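Local coordinates for putative drug/sodium antiporter (Escherichia coli, PDB 4Z3N), which probably exports the genotoxin colibactin across the cell membrane as a MATE-family antiporter coupled to an ion gradient, at residues A[107-118]-A[250-258]; A[191-202]-A[213-224]. All coordinates share one frame; numbering follows the deposited sequence.

The two contacts of this MATE transporter illustrate how one all-helical membrane protein joins its helices in different ways. Contact 2 pairs helices 181-204 and 209-232, neighbours in the chain that run nearly antiparallel, their segment axes 8.0 Å apart. Contact 1 reaches back over more than 130 residues to bring the N-terminal part of helix 250-284 against helix 107-132, at 10.4 Å and with large rings between them. Their centres lie about 31 Å apart, their nearest atoms about 13 Å, and the two do not touch. Helix 162-177 packs against side chains from both. Lipid (OLC) chains lie against 213-224, while Leu257 of contact 1 is about 12 Å from a bound OLC.

Contact 1. Residues A[107-118]-A[250-258]; sequences RAQRILSVGIII and WKIYREFLS
Val114 lays CG2 over one face of the Tyr253 ring, 3.8 Å from its centroid in a CH-pi contact, while Ile118 CG1 and Ile117 CG2 lie at the ring edge. The Phe256 ring is met on one face by Ile118 CD1, 3.9 Å from the centroid in a second CH-pi contact; Val114 CG1 approaches it obliquely. With CG anti to the backbone N (chi1 -169°), Phe256 reaches across as a knob among Ile111, Val114, Gly115 and Ile118, and its CE2 comes 3.6 Å from Gly115 CA. The guanidinium of Arg107 has Ile252 CD1 over one face and Lys251 NZ at its edge, in plane, with 3.4 Å between Arg107 NH1 and NZ. These two donors make no hydrogen bond, and Arg110 NH1 also lies near NZ, so this positive cluster is probably unfavourable by itself. Ile252 continues the apolar layer with CD1 4.2 Å from Ile111 CG1 and CG2 against Val114 CG2. No hydrogen bond crosses the mainly apolar contact. Crossing at -68°, the segments join the N-terminal parts of helices 107-132 and 250-284, both predicted to be transmembrane and distant in the MATE chain, by knob-into-hole and CH-pi contacts. Helix 75-101 lies beside both, through Met92 on Ile111 and Leu95 on Phe256, and its Arg98 forms a salt bridge with Glu255; helix 162-177 packs on Leu112 and Ile116.

Contact 2. Residues A[191-202]-A[213-224]; sequences GALVNIMLDPIM and VALASFLAQLSM. With OLC ((2R)-2,3-dihydroxypropyl (9Z)-octadec-9-enoate), chain E; OLC ((2R)-2,3-dihydroxypropyl (9Z)-octadec-9-enoate), chain G.
The methyl of Ala216 is a knob in the hole formed by Asn195, Leu198, Asp199 and Met202, with CB 3.6 Å from Leu198 CB; Ala216 and Met202 bury the most surface here. Asp199 turns OD1 towards the opposite helix, where it meets Val213 CA as well as the methyl. Met202 bends at chi2 (-67°), which carries its sulfur and methyl along the other helix: SD lies 4.1 Å from Leu215 CD2 and CE 3.9 Å from Leu219 CD1. The Leu198 and Leu219 side chains cross at about a right angle, Leu198 CD1 lying 3.7 Å from Leu219 CB. At the far end Gly191 CA is 4.5 Å from Ala220 CA, and Met224 CG packs on the glycine. The segment axes lie at 150° and approach to 8.0 Å, an antiparallel hairpin of consecutive helices, both predicted to be transmembrane, with 191-202 kinked at Pro200. Asn195 ND2 lies against the Ala216-Ser217 backbone, 3.3 Å from Ser217 N, two donors that do not bond; Ser217 OG is near but badly angled. On helix 209-232, OLC chain G lies by Phe218 and Ala214, OLC chain E by Gln221. With no hydrogen bond between the segments, cohesion rests on small residues and apolar contacts. Asp199 OD2 and Asp53 OD1 of helix 28-56 bring two carboxylates close together in a buried place, setting the polar flank off from the apolar one.

Contact 1. Residues A[107-118]-A[250-258]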
loop_
_atom_site.group_PDB
_atom_site.type_symbol
_atom_site.label_atom_id
_atom_site.label_comp_id
_atom_site.label_asym_id
_atom_site.label_seq_id
_atom_site.Cartn_x
_atom_site.Cartn_y
_atom_site.Cartn_z
ATOM N N ARG A 107 5.708 24.169 -12.812
ATOM C CA ARG A 107 4.822 23.605 -11.815
ATOM C C ARG A 107 5.578 22.566 -10.976
ATOM O O ARG A 107 5.245 22.338 -9.818
ATOM C CB ARG A 107 3.593 22.978 -12.485
ATOM C CG ARG A 107 2.446 23.963 -12.686
ATOM C CD ARG A 107 1.365 23.386 -13.582
ATOM N NE ARG A 107 0.864 22.109 -13.091
ATOM C CZ ARG A 107 -0.259 21.959 -12.399
ATOM N NH1 ARG A 107 -1.008 23.020 -12.106
ATOM N NH2 ARG A 107 -0.626 20.747 -12.000
ATOM N N ALA A 108 6.608 21.963 -11.565
ATOM C CA ALA A 108 7.368 20.907 -10.903
ATOM C C ALA A 108 8.002 21.357 -9.584
ATOM O O ALA A 108 7.868 20.670 -8.570
ATOM C CB ALA A 108 8.437 20.367 -11.834
ATOM N N GLN A 109 8.690 22.493 -9.585
ATOM C CA GLN A 109 9.280 22.982 -8.350
ATOM C C GLN A 109 8.183 23.475 -7.401
ATOM O O GLN A 109 8.313 23.356 -6.180
ATOM C CB GLN A 109 10.299 24.091 -8.615
ATOM C CG GLN A 109 11.445 24.089 -7.599
ATOM C CD GLN A 109 11.827 25.480 -7.125
ATOM O OE1 GLN A 109 11.662 26.465 -7.853
ATOM N NE2 GLN A 109 12.336 25.569 -5.892
ATOM N N ARG A 110 7.109 24.019 -7.968
ATOM C CA ARG A 110 5.904 24.331 -7.203
ATOM C C ARG A 110 5.404 23.110 -6.425
ATOM O O ARG A 110 5.062 23.194 -5.238
ATOM C CB ARG A 110 4.778 24.802 -8.127
ATOM C CG ARG A 110 4.827 26.227 -8.627
ATOM C CD ARG A 110 3.512 26.501 -9.366
ATOM N NE ARG A 110 3.498 27.749 -10.136
ATOM C CZ ARG A 110 2.649 28.006 -11.134
ATOM N NH1 ARG A 110 1.748 27.098 -11.501
ATOM N NH2 ARG A 110 2.705 29.172 -11.775
ATOM N N ILE A 111 5.346 21.982 -7.130
ATOM C CA ILE A 111 4.687 20.787 -6.644
ATOM C C ILE A 111 5.415 20.251 -5.428
ATOM O O ILE A 111 4.779 19.838 -4.462
ATOM C CB ILE A 111 4.594 19.711 -7.765
ATOM C CG1 ILE A 111 3.387 20.001 -8.656
ATOM C CG2 ILE A 111 4.450 18.313 -7.193
ATOM C CD1 ILE A 111 3.426 19.312 -10.018
ATOM N N LEU A 112 6.746 20.274 -5.471
ATOM C CA LEU A 112 7.550 19.804 -4.347
ATOM C C LEU A 112 7.214 20.684 -3.147
ATOM O O LEU A 112 6.939 20.198 -2.040
ATOM C CB LEU A 112 9.043 19.850 -4.678
ATOM C CG LEU A 112 10.039 19.811 -3.520
ATOM C CD1 LEU A 112 9.781 18.628 -2.630
ATOM C CD2 LEU A 112 11.453 19.744 -4.053
ATOM N N SER A 113 7.197 21.989 -3.394
ATOM C CA SER A 113 6.839 22.952 -2.370
ATOM C C SER A 113 5.504 22.606 -1.722
ATOM O O SER A 113 5.443 22.365 -0.515
ATOM C CB SER A 113 6.805 24.354 -2.964
ATOM O OG SER A 113 8.109 24.722 -3.346
ATOM N N VAL A 114 4.445 22.611 -2.531
ATOM C CA VAL A 114 3.109 22.241 -2.090
ATOM C C VAL A 114 3.081 20.831 -1.502
ATOM O O VAL A 114 2.325 20.557 -0.571
ATOM C CB VAL A 114 2.100 22.345 -3.247
ATOM C CG1 VAL A 114 0.891 21.448 -3.009
ATOM C CG2 VAL A 114 1.668 23.779 -3.431
ATOM N N GLY A 115 3.928 19.949 -2.022
ATOM C CA GLY A 115 4.078 18.616 -1.463
ATOM C C GLY A 115 4.587 18.640 -0.027
ATOM O O GLY A 115 4.054 17.978 0.857
ATOM N N ILE A 116 5.625 19.430 0.204
ATOM C CA ILE A 116 6.209 19.563 1.530
ATOM C C ILE A 116 5.241 20.224 2.520
ATOM O O ILE A 116 5.097 19.754 3.663
ATOM C CB ILE A 116 7.536 20.350 1.450
ATOM C CG1 ILE A 116 8.616 19.455 0.841
ATOM C CG2 ILE A 116 7.987 20.829 2.827
ATOM C CD1 ILE A 116 9.855 20.194 0.411
ATOM N N ILE A 117 4.576 21.294 2.080
ATOM C CA ILE A 117 3.642 22.042 2.930
ATOM C C ILE A 117 2.459 21.178 3.370
ATOM O O ILE A 117 2.019 21.228 4.524
ATOM C CB ILE A 117 3.105 23.298 2.204
ATOM C CG1 ILE A 117 4.201 24.361 2.098
ATOM C CG2 ILE A 117 1.874 23.871 2.915
ATOM C CD1 ILE A 117 3.756 25.636 1.429
ATOM N N ILE A 118 1.949 20.386 2.435
ATOM C CA ILE A 118 0.850 19.478 2.713
ATOM C C ILE A 118 1.279 18.437 3.749
ATOM O O ILE A 118 0.543 18.113 4.684
ATOM C CB ILE A 118 0.364 18.802 1.406
ATOM C CG1 ILE A 118 -0.552 19.761 0.637
ATOM C CG2 ILE A 118 -0.369 17.502 1.695
ATOM C CD1 ILE A 118 -0.753 19.399 -0.831
ATOM N N TRP A 250 -5.094 27.825 -4.785
ATOM C CA TRP A 250 -5.711 26.643 -4.190
ATOM C C TRP A 250 -5.970 25.552 -5.230
ATOM O O TRP A 250 -6.220 24.400 -4.865
ATOM C CB TRP A 250 -7.017 27.017 -3.471
ATOM C CG TRP A 250 -7.803 25.843 -2.892
ATOM C CD1 TRP A 250 -8.977 25.323 -3.377
ATOM C CD2 TRP A 250 -7.476 25.055 -1.727
ATOM N NE1 TRP A 250 -9.397 24.270 -2.593
ATOM C CE2 TRP A 250 -8.498 24.084 -1.582
ATOM C CE3 TRP A 250 -6.425 25.079 -0.806
ATOM C CZ2 TRP A 250 -8.492 23.145 -0.542
ATOM C CZ3 TRP A 250 -6.423 24.140 0.224
ATOM C CH2 TRP A 250 -7.452 23.188 0.347
ATOM N N LYS A 251 -5.897 25.891 -6.516
ATOM C CA LYS A 251 -6.155 24.883 -7.542
ATOM C C LYS A 251 -5.149 23.745 -7.388
ATOM O O LYS A 251 -5.496 22.565 -7.509
ATOM C CB LYS A 251 -6.090 25.474 -8.961
ATOM C CG LYS A 251 -4.675 25.689 -9.513
ATOM C CD LYS A 251 -4.648 25.667 -11.043
ATOM C CE LYS A 251 -3.539 26.563 -11.621
ATOM N NZ LYS A 251 -2.172 26.080 -11.285
ATOM N N ILE A 252 -3.906 24.103 -7.098
ATOM C CA ILE A 252 -2.835 23.121 -7.080
ATOM C C ILE A 252 -2.784 22.328 -5.760
ATOM O O ILE A 252 -2.345 21.184 -5.748
ATOM C CB ILE A 252 -1.480 23.789 -7.346
ATOM C CG1 ILE A 252 -0.443 22.733 -7.708
ATOM C CG2 ILE A 252 -1.057 24.646 -6.150
ATOM C CD1 ILE A 252 0.887 23.306 -8.039
ATOM N N TYR A 253 -3.218 22.940 -4.661
ATOM C CA TYR A 253 -3.466 22.203 -3.428
ATOM C C TYR A 253 -4.611 21.231 -3.650
ATOM O O TYR A 253 -4.588 20.104 -3.157
ATOM C CB TYR A 253 -3.783 23.149 -2.260
ATOM C CG TYR A 253 -2.541 23.809 -1.717
ATOM C CD1 TYR A 253 -1.771 23.178 -0.750
ATOM C CD2 TYR A 253 -2.109 25.039 -2.203
ATOM C CE1 TYR A 253 -0.614 23.759 -0.268
ATOM C CE2 TYR A 253 -0.952 25.630 -1.731
ATOM C CZ TYR A 253 -0.207 24.984 -0.759
ATOM O OH TYR A 253 0.945 25.559 -0.270
ATOM N N ARG A 254 -5.607 21.673 -4.406
ATOM C CA ARG A 254 -6.771 20.859 -4.709
ATOM C C ARG A 254 -6.402 19.628 -5.553
ATOM O O ARG A 254 -6.804 18.508 -5.243
ATOM C CB ARG A 254 -7.818 21.718 -5.422
ATOM C CG ARG A 254 -9.089 20.998 -5.842
ATOM C CD ARG A 254 -10.139 22.028 -6.151
ATOM N NE ARG A 254 -11.300 21.505 -6.856
ATOM C CZ ARG A 254 -12.253 22.278 -7.373
ATOM N NH1 ARG A 254 -12.166 23.599 -7.256
ATOM N NH2 ARG A 254 -13.295 21.740 -8.007
ATOM N N GLU A 255 -5.631 19.842 -6.612
ATOM C CA GLU A 255 -5.232 18.753 -7.480
ATOM C C GLU A 255 -4.408 17.707 -6.717
ATOM O O GLU A 255 -4.586 16.497 -6.903
ATOM C CB GLU A 255 -4.439 19.299 -8.669
ATOM C CG GLU A 255 -3.915 18.233 -9.621
ATOM C CD GLU A 255 -5.022 17.365 -10.221
ATOM O OE1 GLU A 255 -5.723 17.858 -11.138
ATOM O OE2 GLU A 255 -5.179 16.193 -9.783
ATOM N N PHE A 256 -3.517 18.185 -5.853
ATOM C CA PHE A 256 -2.651 17.328 -5.061
ATOM C C PHE A 256 -3.475 16.613 -3.981
ATOM O O PHE A 256 -3.283 15.417 -3.717
ATOM C CB PHE A 256 -1.532 18.159 -4.430
ATOM C CG PHE A 256 -0.434 17.348 -3.794
ATOM C CD1 PHE A 256 -0.698 16.485 -2.734
ATOM C CD2 PHE A 256 0.875 17.477 -4.235
ATOM C CE1 PHE A 256 0.317 15.735 -2.147
ATOM C CE2 PHE A 256 1.897 16.736 -3.654
ATOM C CZ PHE A 256 1.615 15.856 -2.608
ATOM N N LEU A 257 -4.391 17.353 -3.355
ATOM C CA LEU A 257 -5.149 16.842 -2.213
ATOM C C LEU A 257 -6.199 15.830 -2.628
ATOM O O LEU A 257 -6.461 14.865 -1.905
ATOM C CB LEU A 257 -5.821 17.990 -1.450
ATOM C CG LEU A 257 -4.968 18.625 -0.345
ATOM C CD1 LEU A 257 -5.751 19.669 0.422
ATOM C CD2 LEU A 257 -4.441 17.559 0.588
ATOM N N SER A 258 -6.807 16.049 -3.790
ATOM C CA SER A 258 -7.860 15.162 -4.257
ATOM C C SER A 258 -7.310 13.751 -4.595
ATOM O O SER A 258 -7.876 12.755 -4.155
ATOM C CB SER A 258 -8.569 15.789 -5.456
ATOM O OG SER A 258 -7.649 16.009 -6.506
#

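Contact 2. Residues A[191-202]-A[213-224]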
loop_
_atom_site.group_PDB
_atom_site.type_symbol
_atom_site.label_atom_id
_atom_site.label_comp_id
_atom_site.label_asym_id
_atom_site.label_seq_id
_atom_site.Cartn_x
_atom_site.Cartn_y
_atom_site.Cartn_z
ATOM N N GLY A 191 18.561 1.823 4.287
ATOM C CA GLY A 191 17.707 1.787 5.459
ATOM C C GLY A 191 17.730 0.440 6.156
ATOM O O GLY A 191 17.721 0.368 7.382
ATOM N N ALA A 192 17.762 -0.628 5.366
ATOM C CA ALA A 192 17.710 -1.987 5.890
ATOM C C ALA A 192 19.029 -2.402 6.532
ATOM O O ALA A 192 19.027 -3.148 7.508
ATOM C CB ALA A 192 17.328 -2.962 4.788
ATOM N N LEU A 193 20.145 -1.921 5.980
ATOM C CA LEU A 193 21.477 -2.191 6.541
ATOM C C LEU A 193 21.647 -1.505 7.885
ATOM O O LEU A 193 22.060 -2.126 8.867
ATOM C CB LEU A 193 22.582 -1.732 5.587
ATOM C CG LEU A 193 22.802 -2.635 4.377
ATOM C CD1 LEU A 193 23.834 -2.051 3.429
ATOM C CD2 LEU A 193 23.229 -4.015 4.846
ATOM N N VAL A 194 21.320 -0.218 7.910
ATOM C CA VAL A 194 21.292 0.570 9.133
ATOM C C VAL A 194 20.500 -0.104 10.277
ATOM O O VAL A 194 20.970 -0.191 11.410
ATOM C CB VAL A 194 20.714 1.965 8.834
ATOM C CG1 VAL A 194 20.452 2.746 10.113
ATOM C CG2 VAL A 194 21.664 2.709 7.937
ATOM N N ASN A 195 19.310 -0.599 9.984
ATOM C CA ASN A 195 18.538 -1.261 11.009
ATOM C C ASN A 195 19.217 -2.558 11.454
ATOM O O ASN A 195 19.092 -2.982 12.607
ATOM C CB ASN A 195 17.120 -1.528 10.507
ATOM C CG ASN A 195 16.295 -2.315 11.494
ATOM O OD1 ASN A 195 15.973 -3.477 11.259
ATOM N ND2 ASN A 195 15.961 -1.692 12.613
ATOM N N ILE A 196 19.942 -3.181 10.531
ATOM C CA ILE A 196 20.608 -4.453 10.808
ATOM C C ILE A 196 21.742 -4.270 11.801
ATOM O O ILE A 196 21.921 -5.076 12.717
ATOM C CB ILE A 196 21.172 -5.098 9.528
ATOM C CG1 ILE A 196 20.048 -5.779 8.749
ATOM C CG2 ILE A 196 22.250 -6.116 9.885
ATOM C CD1 ILE A 196 20.345 -5.940 7.261
ATOM N N MET A 197 22.497 -3.194 11.607
ATOM C CA MET A 197 23.629 -2.874 12.454
ATOM C C MET A 197 23.230 -2.220 13.779
ATOM O O MET A 197 23.859 -2.466 14.805
ATOM C CB MET A 197 24.588 -1.973 11.686
ATOM C CG MET A 197 25.267 -2.686 10.536
ATOM S SD MET A 197 26.150 -1.595 9.386
ATOM C CE MET A 197 26.383 -2.718 7.999
ATOM N N LEU A 198 22.185 -1.398 13.759
ATOM C CA LEU A 198 21.820 -0.607 14.929
ATOM C C LEU A 198 21.081 -1.415 15.981
ATOM O O LEU A 198 21.315 -1.231 17.174
ATOM C CB LEU A 198 20.969 0.596 14.528
ATOM C CG LEU A 198 21.675 1.758 13.831
ATOM C CD1 LEU A 198 20.675 2.881 13.558
ATOM C CD2 LEU A 198 22.854 2.254 14.657
ATOM N N ASP A 199 20.177 -2.287 15.542
ATOM C CA ASP A 199 19.432 -3.158 16.452
ATOM C C ASP A 199 20.341 -3.797 17.486
ATOM O O ASP A 199 20.023 -3.796 18.675
ATOM C CB ASP A 199 18.704 -4.264 15.688
ATOM C CG ASP A 199 17.274 -3.908 15.369
ATOM O OD1 ASP A 199 16.825 -2.820 15.800
ATOM O OD2 ASP A 199 16.595 -4.714 14.690
ATOM N N PRO A 200 21.472 -4.367 17.035
ATOM C CA PRO A 200 22.392 -4.958 18.014
ATOM C C PRO A 200 22.962 -3.899 18.970
ATOM O O PRO A 200 22.967 -4.100 20.186
ATOM C CB PRO A 200 23.497 -5.573 17.143
ATOM C CG PRO A 200 22.948 -5.598 15.750
ATOM C CD PRO A 200 21.972 -4.490 15.654
ATOM N N ILE A 201 23.404 -2.772 18.419
ATOM C CA ILE A 201 24.038 -1.722 19.212
ATOM C C ILE A 201 23.118 -1.110 20.279
ATOM O O ILE A 201 23.587 -0.630 21.312
ATOM C CB ILE A 201 24.550 -0.590 18.313
ATOM C CG1 ILE A 201 25.468 -1.132 17.224
ATOM C CG2 ILE A 201 25.284 0.454 19.121
ATOM C CD1 ILE A 201 25.848 -0.070 16.219
ATOM N N MET A 202 21.815 -1.107 20.032
ATOM C CA MET A 202 20.884 -0.527 20.991
ATOM C C MET A 202 20.629 -1.477 22.127
ATOM O O MET A 202 20.265 -1.057 23.215
ATOM C CB MET A 202 19.559 -0.160 20.327
ATOM C CG MET A 202 19.698 0.778 19.152
ATOM S SD MET A 202 20.269 2.407 19.652
ATOM C CE MET A 202 20.771 3.076 18.053
ATOM N N VAL A 213 15.280 -1.286 19.520
ATOM C CA VAL A 213 15.009 -1.839 18.184
ATOM C C VAL A 213 14.031 -0.918 17.435
ATOM O O VAL A 213 14.217 -0.641 16.241
ATOM C CB VAL A 213 14.440 -3.297 18.215
ATOM C CG1 VAL A 213 15.452 -4.268 18.797
ATOM C CG2 VAL A 213 13.145 -3.355 18.976
ATOM N N ALA A 214 13.007 -0.443 18.147
ATOM C CA ALA A 214 12.134 0.595 17.622
ATOM C C ALA A 214 12.937 1.822 17.134
ATOM O O ALA A 214 12.754 2.273 16.003
ATOM C CB ALA A 214 11.130 1.001 18.661
ATOM N N LEU A 215 13.826 2.347 17.974
ATOM C CA LEU A 215 14.634 3.512 17.605
ATOM C C LEU A 215 15.607 3.210 16.457
ATOM O O LEU A 215 15.936 4.096 15.653
ATOM C CB LEU A 215 15.423 4.042 18.814
ATOM C CG LEU A 215 16.429 5.137 18.437
ATOM C CD1 LEU A 215 15.697 6.419 18.000
ATOM C CD2 LEU A 215 17.448 5.410 19.554
ATOM N N ALA A 216 16.076 1.967 16.378
ATOM C CA ALA A 216 16.944 1.573 15.266
ATOM C C ALA A 216 16.163 1.640 13.945
ATOM O O ALA A 216 16.664 2.146 12.939
ATOM C CB ALA A 216 17.513 0.180 15.489
ATOM N N SER A 217 14.936 1.121 13.969
ATOM C CA SER A 217 14.034 1.190 12.830
ATOM C C SER A 217 13.830 2.646 12.410
ATOM O O SER A 217 13.844 2.973 11.231
ATOM C CB SER A 217 12.686 0.536 13.162
ATOM O OG SER A 217 12.729 -0.885 13.044
ATOM N N PHE A 218 13.665 3.524 13.387
ATOM C CA PHE A 218 13.447 4.919 13.099
ATOM C C PHE A 218 14.705 5.645 12.542
ATOM O O PHE A 218 14.587 6.540 11.693
ATOM C CB PHE A 218 12.922 5.613 14.359
ATOM C CG PHE A 218 12.587 7.059 14.155
ATOM C CD1 PHE A 218 11.712 7.446 13.153
ATOM C CD2 PHE A 218 13.148 8.031 14.956
ATOM C CE1 PHE A 218 11.407 8.774 12.957
ATOM C CE2 PHE A 218 12.842 9.362 14.762
ATOM C CZ PHE A 218 11.968 9.735 13.764
ATOM N N LEU A 219 15.897 5.281 13.006
ATOM C CA LEU A 219 17.112 5.934 12.508
ATOM C C LEU A 219 17.402 5.395 11.117
ATOM O O LEU A 219 18.039 6.057 10.291
ATOM C CB LEU A 219 18.308 5.709 13.449
ATOM C CG LEU A 219 18.223 6.334 14.857
ATOM C CD1 LEU A 219 19.344 5.836 15.751
ATOM C CD2 LEU A 219 18.234 7.855 14.803
ATOM N N ALA A 220 16.923 4.177 10.875
ATOM C CA ALA A 220 16.887 3.603 9.537
ATOM C C ALA A 220 16.062 4.483 8.596
ATOM O O ALA A 220 16.488 4.785 7.492
ATOM C CB ALA A 220 16.317 2.182 9.580
ATOM N N GLN A 221 14.884 4.905 9.039
ATOM C CA GLN A 221 14.013 5.689 8.187
ATOM C C GLN A 221 14.594 7.080 7.932
ATOM O O GLN A 221 14.482 7.616 6.820
ATOM C CB GLN A 221 12.607 5.782 8.792
ATOM C CG GLN A 221 11.699 4.591 8.436
ATOM C CD GLN A 221 10.682 4.248 9.545
ATOM O OE1 GLN A 221 10.073 3.181 9.523
ATOM N NE2 GLN A 221 10.502 5.153 10.512
ATOM N N LEU A 222 15.222 7.663 8.946
ATOM C CA LEU A 222 15.837 8.974 8.768
ATOM C C LEU A 222 17.031 8.912 7.814
ATOM O O LEU A 222 17.179 9.777 6.962
ATOM C CB LEU A 222 16.259 9.559 10.110
ATOM C CG LEU A 222 15.125 10.185 10.925
ATOM C CD1 LEU A 222 15.667 10.754 12.221
ATOM C CD2 LEU A 222 14.403 11.250 10.114
ATOM N N SER A 223 17.873 7.892 7.939
ATOM C CA SER A 223 18.997 7.754 7.017
ATOM C C SER A 223 18.503 7.641 5.579
ATOM O O SER A 223 19.145 8.154 4.657
ATOM C CB SER A 223 19.883 6.553 7.377
ATOM O OG SER A 223 19.135 5.479 7.906
ATOM N N MET A 224 17.361 6.994 5.384
ATOM C CA MET A 224 16.704 7.043 4.085
ATOM C C MET A 224 16.384 8.489 3.696
ATOM O O MET A 224 16.715 8.940 2.600
ATOM C CB MET A 224 15.423 6.227 4.096
ATOM C CG MET A 224 15.620 4.731 4.230
ATOM S SD MET A 224 14.036 3.915 3.957
ATOM C CE MET A 224 13.392 4.880 2.566
HETATM C C9 OLC E . 7.877 1.045 11.141
HETATM C C8 OLC E . 9.236 0.609 10.615
HETATM C C7 OLC E . 9.112 0.046 9.210
HETATM C C6 OLC E . 10.365 0.338 8.412
HETATM C C5 OLC E . 9.978 0.890 7.050
HETATM C C4 OLC E . 10.789 2.121 6.694
HETATM C C18 OLC G . 9.024 4.163 17.588
HETATM C C17 OLC G . 10.389 4.838 17.672
HETATM C C16 OLC G . 10.322 6.107 18.498
HETATM C C15 OLC G . 11.552 6.963 18.296
HETATM C C13 OLC G . 12.459 8.697 19.936
HETATM C C14 OLC G . 11.376 8.347 18.916
#